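Local coordinates for Thg1-like uncharacterized protein (PDB 4KGM) that probably acts as a tRNA(His) guanylyltransferase-like nucleotidyltransferase, binding ATP and magnesium ions in a catalytic domain that resembles a polymerase palm, at residues C57-Q62 against A105-A110; G66-Y71 against N83-T88; S91-E94 against Q98-A101. All blocks are in the same frame, centred on the assembly; numbering follows the deposited sequence.

Contacts 1 and 3 share helix 97-119, and contact 3 lies near the start of that helix. Contact 1 is the most central of the three, an apolar junction between two helices of the palm-like domain. Contact 3 mixes aromatic and aliphatic packing with a lysine that reaches a phosphate, and both contacts adjoin the second subunit. Contact 2 lies at the surface, where a single salt bridge, its hydrogen bond weak, joins a strand to a loop and no other protein chain touches either segment. The three are nevertheless continuous: C57 and A61 of contact 1 pack on V70 of contact 2, M107 meets W92 of contact 3, and N83 bonds to S91.

Contact 1 (C57-Q62 against A105-A110); sequences CKYLAQ and ASMATA
Y59 and L60 of helix 47-63 pack against M107 and A108 of helix 97-119, pairing two helices of the polymerase palm-like domain. The segment axes come within 9.2 Å at 140°, closer to antiparallel than to parallel, and the nearest backbones are those of L60 and M107.

The apolar part centres on the root of M107, whose CB receives L60 CD2 at 3.8 Å and Y59 CE2 at 4.0 Å. The rest of the methionine runs on, extended, away from helix 47-63. L60 CD2 also reaches toward A108, while the same leucine rests on I77 and I79 of the sheet and so joins the helix pair to the strands beneath.

The polar part is slight. Y59 leans to helix 97-119 because its chi1 of -177° swings the ring away from the backbone N, and it brings a ring edge, CE2, to 3.5 Å from M107 O, near the ring plane.

Behind this junction helix 97-119 meets the second subunit, where S106 OG and T109 OG1 each bond to the other residue's hydroxyl across the interface. T109 OG1 also gives a 2.6 Å bond to A105 O, which T109 N reaches from the opposite face of the carbonyl plane.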
ATOM      1  N   CYS A  57      22.673  -2.955 -18.291  1.00 37.04           N
ATOM      2  CA  CYS A  57      21.368  -3.171 -18.905  1.00 36.21           C
ATOM      3  C   CYS A  57      21.202  -4.591 -19.433  1.00 33.91           C
ATOM      4  O   CYS A  57      20.117  -5.163 -19.355  1.00 36.99           O
ATOM      5  CB  CYS A  57      21.140  -2.172 -20.037  1.00 30.44           C
ATOM      6  SG  CYS A  57      20.830  -0.485 -19.491  1.00 36.45           S
ATOM      7  N   LYS A  58      22.277  -5.151 -19.976  1.00 34.40           N
ATOM      8  CA  LYS A  58      22.251  -6.526 -20.459  1.00 37.88           C
ATOM      9  C   LYS A  58      22.090  -7.480 -19.286  1.00 36.27           C
ATOM     10  O   LYS A  58      21.247  -8.375 -19.310  1.00 36.50           O
ATOM     11  CB  LYS A  58      23.535  -6.860 -21.222  1.00 40.74           C
ATOM     12  CG  LYS A  58      23.725  -6.093 -22.523  1.00 43.98           C
ATOM     13  CD  LYS A  58      25.006  -6.530 -23.220  1.00 46.83           C
ATOM     14  CE  LYS A  58      25.198  -5.820 -24.548  1.00 48.15           C
ATOM     15  NZ  LYS A  58      26.415  -6.308 -25.258  1.00 49.37           N
ATOM     16  N   TYR A  59      22.907  -7.269 -18.259  1.00 33.41           N
ATOM     17  CA  TYR A  59      22.905  -8.097 -17.059  1.00 32.52           C
ATOM     18  C   TYR A  59      21.528  -8.137 -16.398  1.00 34.83           C
ATOM     19  O   TYR A  59      21.112  -9.169 -15.874  1.00 29.03           O
ATOM     20  CB  TYR A  59      23.953  -7.574 -16.074  1.00 27.37           C
ATOM     21  CG  TYR A  59      24.112  -8.392 -14.813  1.00 28.13           C
ATOM     22  CD1 TYR A  59      24.690  -9.654 -14.847  1.00 21.88           C
ATOM     23  CD2 TYR A  59      23.706  -7.891 -13.582  1.00 26.91           C
ATOM     24  CE1 TYR A  59      24.846 -10.399 -13.694  1.00 24.20           C
ATOM     25  CE2 TYR A  59      23.859  -8.629 -12.422  1.00 22.78           C
ATOM     26  CZ  TYR A  59      24.430  -9.881 -12.483  1.00 25.02           C
ATOM     27  OH  TYR A  59      24.584 -10.618 -11.330  1.00 31.98           O
ATOM     28  N   LEU A  60      20.828  -7.006 -16.432  1.00 30.95           N
ATOM     29  CA  LEU A  60      19.493  -6.907 -15.853  1.00 33.02           C
ATOM     30  C   LEU A  60      18.480  -7.720 -16.653  1.00 35.11           C
ATOM     31  O   LEU A  60      17.718  -8.506 -16.092  1.00 30.19           O
ATOM     32  CB  LEU A  60      19.049  -5.444 -15.778  1.00 30.48           C
ATOM     33  CG  LEU A  60      19.730  -4.578 -14.718  1.00 30.74           C
ATOM     34  CD1 LEU A  60      19.436  -3.107 -14.957  1.00 31.62           C
ATOM     35  CD2 LEU A  60      19.280  -4.991 -13.326  1.00 27.08           C
ATOM     36  N   ALA A  61      18.484  -7.526 -17.967  1.00 29.62           N
ATOM     37  CA  ALA A  61      17.535  -8.197 -18.846  1.00 27.04           C
ATOM     38  C   ALA A  61      17.726  -9.709 -18.840  1.00 32.83           C
ATOM     39  O   ALA A  61      16.770 -10.463 -19.013  1.00 33.08           O
ATOM     40  CB  ALA A  61      17.650  -7.651 -20.260  1.00 32.58           C
ATOM     41  N   GLN A  62      18.965 -10.145 -18.631  1.00 32.53           N
ATOM     42  CA  GLN A  62      19.292 -11.566 -18.612  1.00 31.89           C
ATOM     43  C   GLN A  62      18.797 -12.258 -17.345  1.00 34.54           C
ATOM     44  O   GLN A  62      18.575 -13.468 -17.340  1.00 30.11           O
ATOM     45  CB  GLN A  62      20.805 -11.767 -18.740  1.00 33.29           C
ATOM     46  CG  GLN A  62      21.367 -11.447 -20.114  1.00 46.28           C
ATOM     47  CD  GLN A  62      22.876 -11.264 -20.104  1.00 47.51           C
ATOM     48  OE1 GLN A  62      23.461 -10.856 -19.099  1.00 40.96           O
ATOM     49  NE2 GLN A  62      23.513 -11.567 -21.230  1.00 48.39           N
ATOM     50  N   ALA A 105      17.929  -2.991  -8.115  1.00 25.06           N
ATOM     51  CA  ALA A 105      18.955  -2.023  -7.750  1.00 27.23           C
ATOM     52  C   ALA A 105      20.240  -2.739  -7.353  1.00 24.97           C
ATOM     53  O   ALA A 105      21.339  -2.286  -7.672  1.00 28.67           O
ATOM     54  CB  ALA A 105      18.467  -1.131  -6.618  1.00 19.84           C
ATOM     55  N   SER A 106      20.094  -3.865  -6.663  1.00 22.21           N
ATOM     56  CA  SER A 106      21.239  -4.672  -6.257  1.00 22.29           C
ATOM     57  C   SER A 106      21.986  -5.211  -7.472  1.00 24.41           C
ATOM     58  O   SER A 106      23.210  -5.104  -7.553  1.00 26.00           O
ATOM     59  CB  SER A 106      20.785  -5.829  -5.369  1.00 19.98           C
ATOM     60  OG  SER A 106      21.881  -6.633  -4.968  1.00 19.10           O
ATOM     61  N   MET A 107      21.243  -5.789  -8.411  1.00 21.25           N
ATOM     62  CA  MET A 107      21.829  -6.331  -9.631  1.00 22.34           C
ATOM     63  C   MET A 107      22.544  -5.246 -10.422  1.00 26.44           C
ATOM     64  O   MET A 107      23.657  -5.452 -10.907  1.00 23.88           O
ATOM     65  CB  MET A 107      20.755  -6.980 -10.507  1.00 26.85           C
ATOM     66  CG  MET A 107      20.296  -8.351 -10.034  1.00 29.14           C
ATOM     67  SD  MET A 107      18.954  -9.002 -11.051  1.00 30.01           S
ATOM     68  CE  MET A 107      18.748 -10.626 -10.321  1.00 34.94           C
ATOM     69  N   ALA A 108      21.894  -4.094 -10.550  1.00 22.96           N
ATOM     70  CA  ALA A 108      22.477  -2.962 -11.258  1.00 24.28           C
ATOM     71  C   ALA A 108      23.762  -2.522 -10.566  1.00 24.63           C
ATOM     72  O   ALA A 108      24.768  -2.263 -11.219  1.00 28.29           O
ATOM     73  CB  ALA A 108      21.485  -1.810 -11.334  1.00 24.43           C
ATOM     74  N   THR A 109      23.717  -2.457  -9.240  1.00 27.39           N
ATOM     75  CA  THR A 109      24.871  -2.070  -8.439  1.00 21.65           C
ATOM     76  C   THR A 109      26.050  -3.024  -8.625  1.00 27.91           C
ATOM     77  O   THR A 109      27.192  -2.589  -8.784  1.00 30.30           O
ATOM     78  CB  THR A 109      24.506  -2.004  -6.945  1.00 24.88           C
ATOM     79  OG1 THR A 109      23.471  -1.033  -6.748  1.00 25.58           O
ATOM     80  CG2 THR A 109      25.715  -1.622  -6.110  1.00 29.20           C
ATOM     81  N   ALA A 110      25.767  -4.324  -8.613  1.00 28.32           N
ATOM     82  CA  ALA A 110      26.812  -5.341  -8.706  1.00 25.37           C
ATOM     83  C   ALA A 110      27.566  -5.282 -10.033  1.00 27.73           C
ATOM     84  O   ALA A 110      28.796  -5.211 -10.058  1.00 25.89           O
ATOM     85  CB  ALA A 110      26.224  -6.730  -8.489  1.00 21.96           C
TER

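Contact 2 (G66-Y71 against N83-T88); sequences GAKLVY and NYDKLT
K68, near the start of strand 67-73, reaches D85 in the loop after strand 76-81, and this one pair carries the contact. The backbone of K68 departs from regular strand geometry (phi/psi -114/-38°), and both K68 and L69 bond to L80 of the adjacent strand, a pattern consistent with a classic beta bulge. CB points toward the 83-88 loop. CG is anti to the carbonyl carbon, and a bend at chi2, about the CB-CG bond, turns the aliphatic chain back along the strand toward G66; the lysine packs on T82 and F236 on its way. CD continues this course without touching the loop. The last bend, at chi4, sets CE and NZ side by side before the carboxylate: D85 OD1 lies 3.2 Å from CE and likewise 3.2 Å from NZ. The carboxylate oxygen therefore stands beside the CE-NZ bond, at a CE-NZ-OD1 angle of 79°, well short of tetrahedral, which fits a weak hydrogen bond within the salt bridge. NZ gives a second weak bond to G66 O, also 3.2 Å away.

D85 arrives from the opposite direction and divides its oxygens, OD1 facing the lysine and OD2 bonded to T82 OG1. Two weak bonds on the ammonium, at a surface site, imply an electrostatic tie of modest strength, probably screened by solvent, between the strand start and the loop.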
ATOM      1  N   GLY A  66      10.576 -12.224 -17.335  1.00 21.97           N
ATOM      2  CA  GLY A  66       9.588 -11.463 -18.079  1.00 24.30           C
ATOM      3  C   GLY A  66      10.114 -10.181 -18.701  1.00 27.47           C
ATOM      4  O   GLY A  66       9.345  -9.409 -19.275  1.00 29.49           O
ATOM      5  N   ALA A  67      11.419  -9.948 -18.590  1.00 28.75           N
ATOM      6  CA  ALA A  67      12.031  -8.742 -19.147  1.00 27.42           C
ATOM      7  C   ALA A  67      11.947  -8.725 -20.672  1.00 25.05           C
ATOM      8  O   ALA A  67      12.370  -9.668 -21.340  1.00 27.49           O
ATOM      9  CB  ALA A  67      13.475  -8.611 -18.690  1.00 28.44           C
ATOM     10  N   LYS A  68      11.397  -7.643 -21.214  1.00 27.12           N
ATOM     11  CA  LYS A  68      11.190  -7.528 -22.651  1.00 34.61           C
ATOM     12  C   LYS A  68      12.054  -6.437 -23.274  1.00 34.88           C
ATOM     13  O   LYS A  68      12.567  -6.597 -24.379  1.00 36.16           O
ATOM     14  CB  LYS A  68       9.714  -7.259 -22.952  1.00 34.28           C
ATOM     15  CG  LYS A  68       8.795  -8.418 -22.603  1.00 31.20           C
ATOM     16  CD  LYS A  68       9.044  -9.606 -23.516  1.00 32.29           C
ATOM     17  CE  LYS A  68       8.243 -10.821 -23.076  1.00 33.93           C
ATOM     18  NZ  LYS A  68       8.735 -11.368 -21.782  1.00 40.08           N
ATOM     19  N   LEU A  69      12.212  -5.328 -22.560  1.00 30.44           N
ATOM     20  CA  LEU A  69      12.968  -4.201 -23.084  1.00 35.05           C
ATOM     21  C   LEU A  69      13.600  -3.380 -21.966  1.00 33.32           C
ATOM     22  O   LEU A  69      13.008  -3.195 -20.902  1.00 32.09           O
ATOM     23  CB  LEU A  69      12.066  -3.316 -23.954  1.00 31.40           C
ATOM     24  CG  LEU A  69      12.703  -2.159 -24.730  1.00 35.08           C
ATOM     25  CD1 LEU A  69      12.018  -1.989 -26.075  1.00 39.58           C
ATOM     26  CD2 LEU A  69      12.632  -0.859 -23.941  1.00 38.03           C
ATOM     27  N   VAL A  70      14.811  -2.895 -22.217  1.00 35.21           N
ATOM     28  CA  VAL A  70      15.486  -1.997 -21.292  1.00 34.05           C
ATOM     29  C   VAL A  70      15.840  -0.705 -22.018  1.00 34.11           C
ATOM     30  O   VAL A  70      16.265  -0.734 -23.169  1.00 40.01           O
ATOM     31  CB  VAL A  70      16.771  -2.626 -20.733  1.00 35.55           C
ATOM     32  CG1 VAL A  70      17.378  -1.726 -19.669  1.00 24.72           C
ATOM     33  CG2 VAL A  70      16.483  -4.010 -20.165  1.00 33.30           C
ATOM     34  N   TYR A  71      15.656   0.427 -21.349  1.00 32.17           N
ATOM     35  CA  TYR A  71      16.000   1.718 -21.932  1.00 36.07           C
ATOM     36  C   TYR A  71      16.973   2.491 -21.050  1.00 39.56           C
ATOM     37  O   TYR A  71      16.708   2.717 -19.869  1.00 38.22           O
ATOM     38  CB  TYR A  71      14.740   2.552 -22.175  1.00 35.77           C
ATOM     39  CG  TYR A  71      15.030   3.969 -22.613  1.00 42.44           C
ATOM     40  CD1 TYR A  71      15.399   4.250 -23.923  1.00 40.73           C
ATOM     41  CD2 TYR A  71      14.934   5.026 -21.718  1.00 41.05           C
ATOM     42  CE1 TYR A  71      15.667   5.544 -24.328  1.00 40.50           C
ATOM     43  CE2 TYR A  71      15.199   6.322 -22.113  1.00 39.09           C
ATOM     44  CZ  TYR A  71      15.564   6.576 -23.420  1.00 42.07           C
ATOM     45  OH  TYR A  71      15.828   7.867 -23.818  1.00 38.71           O
ATOM     46  N   ASN A  83       4.188 -10.184 -17.698  1.00 29.56           N
ATOM     47  CA  ASN A  83       3.964 -11.471 -17.050  1.00 27.26           C
ATOM     48  C   ASN A  83       2.692 -12.158 -17.535  1.00 31.80           C
ATOM     49  O   ASN A  83       2.071 -12.921 -16.796  1.00 31.81           O
ATOM     50  CB  ASN A  83       3.911 -11.296 -15.533  1.00 20.78           C
ATOM     51  CG  ASN A  83       2.890 -10.260 -15.106  1.00 26.62           C
ATOM     52  OD1 ASN A  83       2.142  -9.731 -15.931  1.00 23.26           O
ATOM     53  ND2 ASN A  83       2.851  -9.963 -13.810  1.00 24.87           N
ATOM     54  N   TYR A  84       2.307 -11.881 -18.776  1.00 33.37           N
ATOM     55  CA  TYR A  84       1.075 -12.431 -19.331  1.00 32.86           C
ATOM     56  C   TYR A  84       1.284 -13.021 -20.722  1.00 41.37           C
ATOM     57  O   TYR A  84       0.360 -13.050 -21.535  1.00 41.50           O
ATOM     58  CB  TYR A  84      -0.015 -11.358 -19.370  1.00 32.59           C
ATOM     59  CG  TYR A  84       0.438 -10.043 -19.963  1.00 36.41           C
ATOM     60  CD1 TYR A  84       0.943  -9.031 -19.154  1.00 30.27           C
ATOM     61  CD2 TYR A  84       0.357  -9.809 -21.331  1.00 31.39           C
ATOM     62  CE1 TYR A  84       1.358  -7.825 -19.691  1.00 29.84           C
ATOM     63  CE2 TYR A  84       0.770  -8.605 -21.875  1.00 37.03           C
ATOM     64  CZ  TYR A  84       1.269  -7.618 -21.050  1.00 32.84           C
ATOM     65  OH  TYR A  84       1.680  -6.418 -21.586  1.00 34.25           O
ATOM     66  N   ASP A  85       2.501 -13.487 -20.984  1.00 48.47           N
ATOM     67  CA  ASP A  85       2.842 -14.104 -22.262  1.00 45.41           C
ATOM     68  C   ASP A  85       1.951 -15.315 -22.521  1.00 49.60           C
ATOM     69  O   ASP A  85       1.361 -15.449 -23.594  1.00 48.38           O
ATOM     70  CB  ASP A  85       4.313 -14.528 -22.273  1.00 45.05           C
ATOM     71  CG  ASP A  85       5.257 -13.379 -21.959  1.00 45.85           C
ATOM     72  OD1 ASP A  85       6.406 -13.410 -22.447  1.00 45.92           O
ATOM     73  OD2 ASP A  85       4.853 -12.452 -21.224  1.00 37.23           O
ATOM     74  N   LYS A  86       1.865 -16.191 -21.526  1.00 48.01           N
ATOM     75  CA  LYS A  86       0.976 -17.344 -21.582  1.00 50.41           C
ATOM     76  C   LYS A  86      -0.069 -17.237 -20.479  1.00 51.49           C
ATOM     77  O   LYS A  86      -0.140 -16.229 -19.775  1.00 49.06           O
ATOM     78  CB  LYS A  86       1.767 -18.642 -21.412  1.00 47.36           C
ATOM     79  CG  LYS A  86       2.826 -18.873 -22.473  1.00 49.09           C
ATOM     80  CD  LYS A  86       3.584 -20.163 -22.205  1.00 58.67           C
ATOM     81  CE  LYS A  86       4.646 -20.414 -23.262  1.00 60.49           C
ATOM     82  NZ  LYS A  86       5.419 -21.656 -22.980  1.00 62.30           N
ATOM     83  N   LEU A  87      -0.881 -18.278 -20.332  1.00 51.12           N
ATOM     84  CA  LEU A  87      -1.860 -18.330 -19.255  1.00 47.41           C
ATOM     85  C   LEU A  87      -1.197 -18.816 -17.973  1.00 44.93           C
ATOM     86  O   LEU A  87      -1.705 -18.593 -16.873  1.00 43.64           O
ATOM     87  CB  LEU A  87      -3.027 -19.247 -19.628  1.00 48.49           C
ATOM     88  CG  LEU A  87      -4.290 -18.589 -20.191  1.00 51.85           C
ATOM     89  CD1 LEU A  87      -3.968 -17.703 -21.385  1.00 51.82           C
ATOM     90  CD2 LEU A  87      -5.321 -19.646 -20.566  1.00 44.52           C
ATOM     91  N   THR A  88      -0.052 -19.472 -18.123  1.00 38.33           N
ATOM     92  CA  THR A  88       0.662 -20.041 -16.986  1.00 41.20           C
ATOM     93  C   THR A  88       1.898 -19.229 -16.602  1.00 42.59           C
ATOM     94  O   THR A  88       2.700 -19.667 -15.776  1.00 45.28           O
ATOM     95  CB  THR A  88       1.088 -21.493 -17.268  1.00 46.92           C
ATOM     96  OG1 THR A  88       1.837 -21.542 -18.490  1.00 48.67           O
ATOM     97  CG2 THR A  88      -0.133 -22.391 -17.396  1.00 44.47           C
TER

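Contact 3 (S91-E94 against Q98-A101); sequences SWFE and QKIA. With PO4 (phosphate ion), chain J.
The F93 ring is sandwiched between K99 and W92 where a type II beta turn, S91-E94, folds back on the start of helix 97-119. K99 crosses it at about a right angle and lays its methylenes over one face: CD sits 4.2 Å from the ring centroid, 22° off the normal, in a CH-pi contact. On the opposite face lies W92: its indole is turned roughly parallel to the phenyl ring and displaced toward the rim, NE1 3.6 Å above the phenyl plane and F93 CE2 3.3 Å above the indole plane.

I100 CG2 meets W92 CZ3 at 3.9 Å, while I100 CD1 rests 3.7 Å from W92 O, so one isoleucine touches both the indole and the backbone of the tryptophan. At a chi1 of -166°, CG of W92 stands beside its carbonyl carbon, which carries the indole toward the helix, where it also packs on V103, S104 and M107.

A backbone bond from E94 N to S91 O, 2.9 Å long, closes the turn. W92 and F93 form its two corners, F93 at positive phi, and both aromatic side chains leave it on the helix side. S91 OG in turn bonds to N83 ND2, earlier in the same loop, while N96 OD1 accepts the backbone N-H of K99.

Beyond the phenyl ring K99 stays extended to its amine and enters a basic cluster around a phosphate ion, probably derived from the crystallisation liquor. R16 and, from the second subunit, R131 also bind this ion, placing it at the subunit interface, and K99 packs on D129 of that subunit. The lysine's own share is a hydrogen bond of 2.8 Å from NZ to phosphate O3.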
ATOM      1  N   SER A  91       5.195 -14.613 -12.186  1.00 26.60           N
ATOM      2  CA  SER A  91       5.764 -13.282 -12.008  1.00 19.62           C
ATOM      3  C   SER A  91       7.082 -13.317 -11.244  1.00 25.88           C
ATOM      4  O   SER A  91       7.267 -14.131 -10.338  1.00 21.27           O
ATOM      5  CB  SER A  91       4.773 -12.356 -11.297  1.00 19.47           C
ATOM      6  OG  SER A  91       3.720 -11.975 -12.163  1.00 22.70           O
ATOM      7  N   TRP A  92       7.995 -12.426 -11.623  1.00 25.20           N
ATOM      8  CA  TRP A  92       9.269 -12.281 -10.935  1.00 23.55           C
ATOM      9  C   TRP A  92       9.018 -11.943  -9.471  1.00 21.59           C
ATOM     10  O   TRP A  92       8.405 -10.920  -9.165  1.00 20.88           O
ATOM     11  CB  TRP A  92      10.101 -11.175 -11.587  1.00 24.62           C
ATOM     12  CG  TRP A  92      11.539 -11.181 -11.171  1.00 25.91           C
ATOM     13  CD1 TRP A  92      12.307 -12.274 -10.895  1.00 22.16           C
ATOM     14  CD2 TRP A  92      12.380 -10.039 -10.973  1.00 27.09           C
ATOM     15  NE1 TRP A  92      13.576 -11.885 -10.543  1.00 25.05           N
ATOM     16  CE2 TRP A  92      13.647 -10.516 -10.583  1.00 29.13           C
ATOM     17  CE3 TRP A  92      12.186  -8.659 -11.091  1.00 27.37           C
ATOM     18  CZ2 TRP A  92      14.714  -9.665 -10.309  1.00 24.63           C
ATOM     19  CZ3 TRP A  92      13.246  -7.813 -10.818  1.00 28.88           C
ATOM     20  CH2 TRP A  92      14.495  -8.320 -10.432  1.00 30.08           C
ATOM     21  N   PHE A  93       9.479 -12.818  -8.578  1.00 18.76           N
ATOM     22  CA  PHE A  93       9.271 -12.667  -7.136  1.00 18.44           C
ATOM     23  C   PHE A  93       7.789 -12.554  -6.771  1.00 21.81           C
ATOM     24  O   PHE A  93       7.441 -11.974  -5.740  1.00 21.03           O
ATOM     25  CB  PHE A  93      10.044 -11.460  -6.591  1.00 20.50           C
ATOM     26  CG  PHE A  93      11.538 -11.618  -6.643  1.00 24.21           C
ATOM     27  CD1 PHE A  93      12.139 -12.813  -6.286  1.00 25.71           C
ATOM     28  CD2 PHE A  93      12.344 -10.564  -7.050  1.00 22.79           C
ATOM     29  CE1 PHE A  93      13.518 -12.954  -6.331  1.00 25.78           C
ATOM     30  CE2 PHE A  93      13.721 -10.700  -7.100  1.00 19.72           C
ATOM     31  CZ  PHE A  93      14.307 -11.898  -6.740  1.00 20.65           C
ATOM     32  N   GLU A  94       6.929 -13.110  -7.623  1.00 22.44           N
ATOM     33  CA  GLU A  94       5.480 -13.062  -7.431  1.00 24.15           C
ATOM     34  C   GLU A  94       4.961 -11.628  -7.347  1.00 21.40           C
ATOM     35  O   GLU A  94       4.009 -11.347  -6.616  1.00 19.90           O
ATOM     36  CB  GLU A  94       5.069 -13.857  -6.189  1.00 20.80           C
ATOM     37  CG  GLU A  94       5.499 -15.313  -6.219  1.00 28.50           C
ATOM     38  CD  GLU A  94       5.349 -15.991  -4.872  1.00 42.99           C
ATOM     39  OE1 GLU A  94       5.499 -15.303  -3.839  1.00 47.49           O
ATOM     40  OE2 GLU A  94       5.079 -17.210  -4.846  1.00 51.83           O
ATOM     41  N   GLN A  98       8.718  -4.575  -2.945  1.00 15.23           N
ATOM     42  CA  GLN A  98      10.013  -4.268  -2.338  1.00 14.68           C
ATOM     43  C   GLN A  98      11.137  -5.166  -2.841  1.00 20.40           C
ATOM     44  O   GLN A  98      12.298  -4.762  -2.862  1.00 20.44           O
ATOM     45  CB  GLN A  98       9.938  -4.339  -0.814  1.00 13.16           C
ATOM     46  CG  GLN A  98       9.115  -3.235  -0.175  1.00 12.64           C
ATOM     47  CD  GLN A  98       9.350  -3.135   1.318  1.00 16.97           C
ATOM     48  OE1 GLN A  98      10.403  -2.676   1.760  1.00 16.24           O
ATOM     49  NE2 GLN A  98       8.370  -3.567   2.103  1.00 17.57           N
ATOM     50  N   LYS A  99      10.793  -6.383  -3.244  1.00 19.18           N
ATOM     51  CA  LYS A  99      11.799  -7.322  -3.718  1.00 17.87           C
ATOM     52  C   LYS A  99      12.202  -7.013  -5.159  1.00 20.53           C
ATOM     53  O   LYS A  99      13.381  -7.064  -5.502  1.00 20.91           O
ATOM     54  CB  LYS A  99      11.304  -8.764  -3.580  1.00 21.39           C
ATOM     55  CG  LYS A  99      12.365  -9.724  -3.070  1.00 21.82           C
ATOM     56  CD  LYS A  99      11.780 -11.083  -2.744  1.00 32.68           C
ATOM     57  CE  LYS A  99      12.843 -12.020  -2.193  1.00 32.35           C
ATOM     58  NZ  LYS A  99      12.279 -13.361  -1.875  1.00 42.61           N
ATOM     59  N   ILE A 100      11.223  -6.685  -5.995  1.00 15.03           N
ATOM     60  CA  ILE A 100      11.495  -6.333  -7.383  1.00 18.14           C
ATOM     61  C   ILE A 100      12.378  -5.088  -7.472  1.00 21.70           C
ATOM     62  O   ILE A 100      13.339  -5.055  -8.236  1.00 21.21           O
ATOM     63  CB  ILE A 100      10.192  -6.097  -8.174  1.00 19.41           C
ATOM     64  CG1 ILE A 100       9.452  -7.416  -8.391  1.00 20.38           C
ATOM     65  CG2 ILE A 100      10.486  -5.452  -9.516  1.00 18.26           C
ATOM     66  CD1 ILE A 100       8.138  -7.259  -9.127  1.00 17.68           C
ATOM     67  N   ALA A 101      12.055  -4.074  -6.677  1.00 21.29           N
ATOM     68  CA  ALA A 101      12.800  -2.816  -6.694  1.00 24.99           C
ATOM     69  C   ALA A 101      14.221  -2.963  -6.150  1.00 21.50           C
ATOM     70  O   ALA A 101      15.175  -2.481  -6.757  1.00 23.14           O
ATOM     71  CB  ALA A 101      12.043  -1.739  -5.922  1.00 19.18           C
TER
HETATM   72  P   PO4 J 306      10.298 -14.021   1.392  1.00 55.49           P
HETATM   73  O1  PO4 J 306      10.438 -15.510   1.602  1.00 66.87           O
HETATM   74  O2  PO4 J 306       9.960 -13.363   2.710  1.00 43.14           O
HETATM   75  O3  PO4 J 306      11.596 -13.457   0.865  1.00 44.47           O
HETATM   76  O4  PO4 J 306       9.199 -13.757   0.389  1.00 53.14           O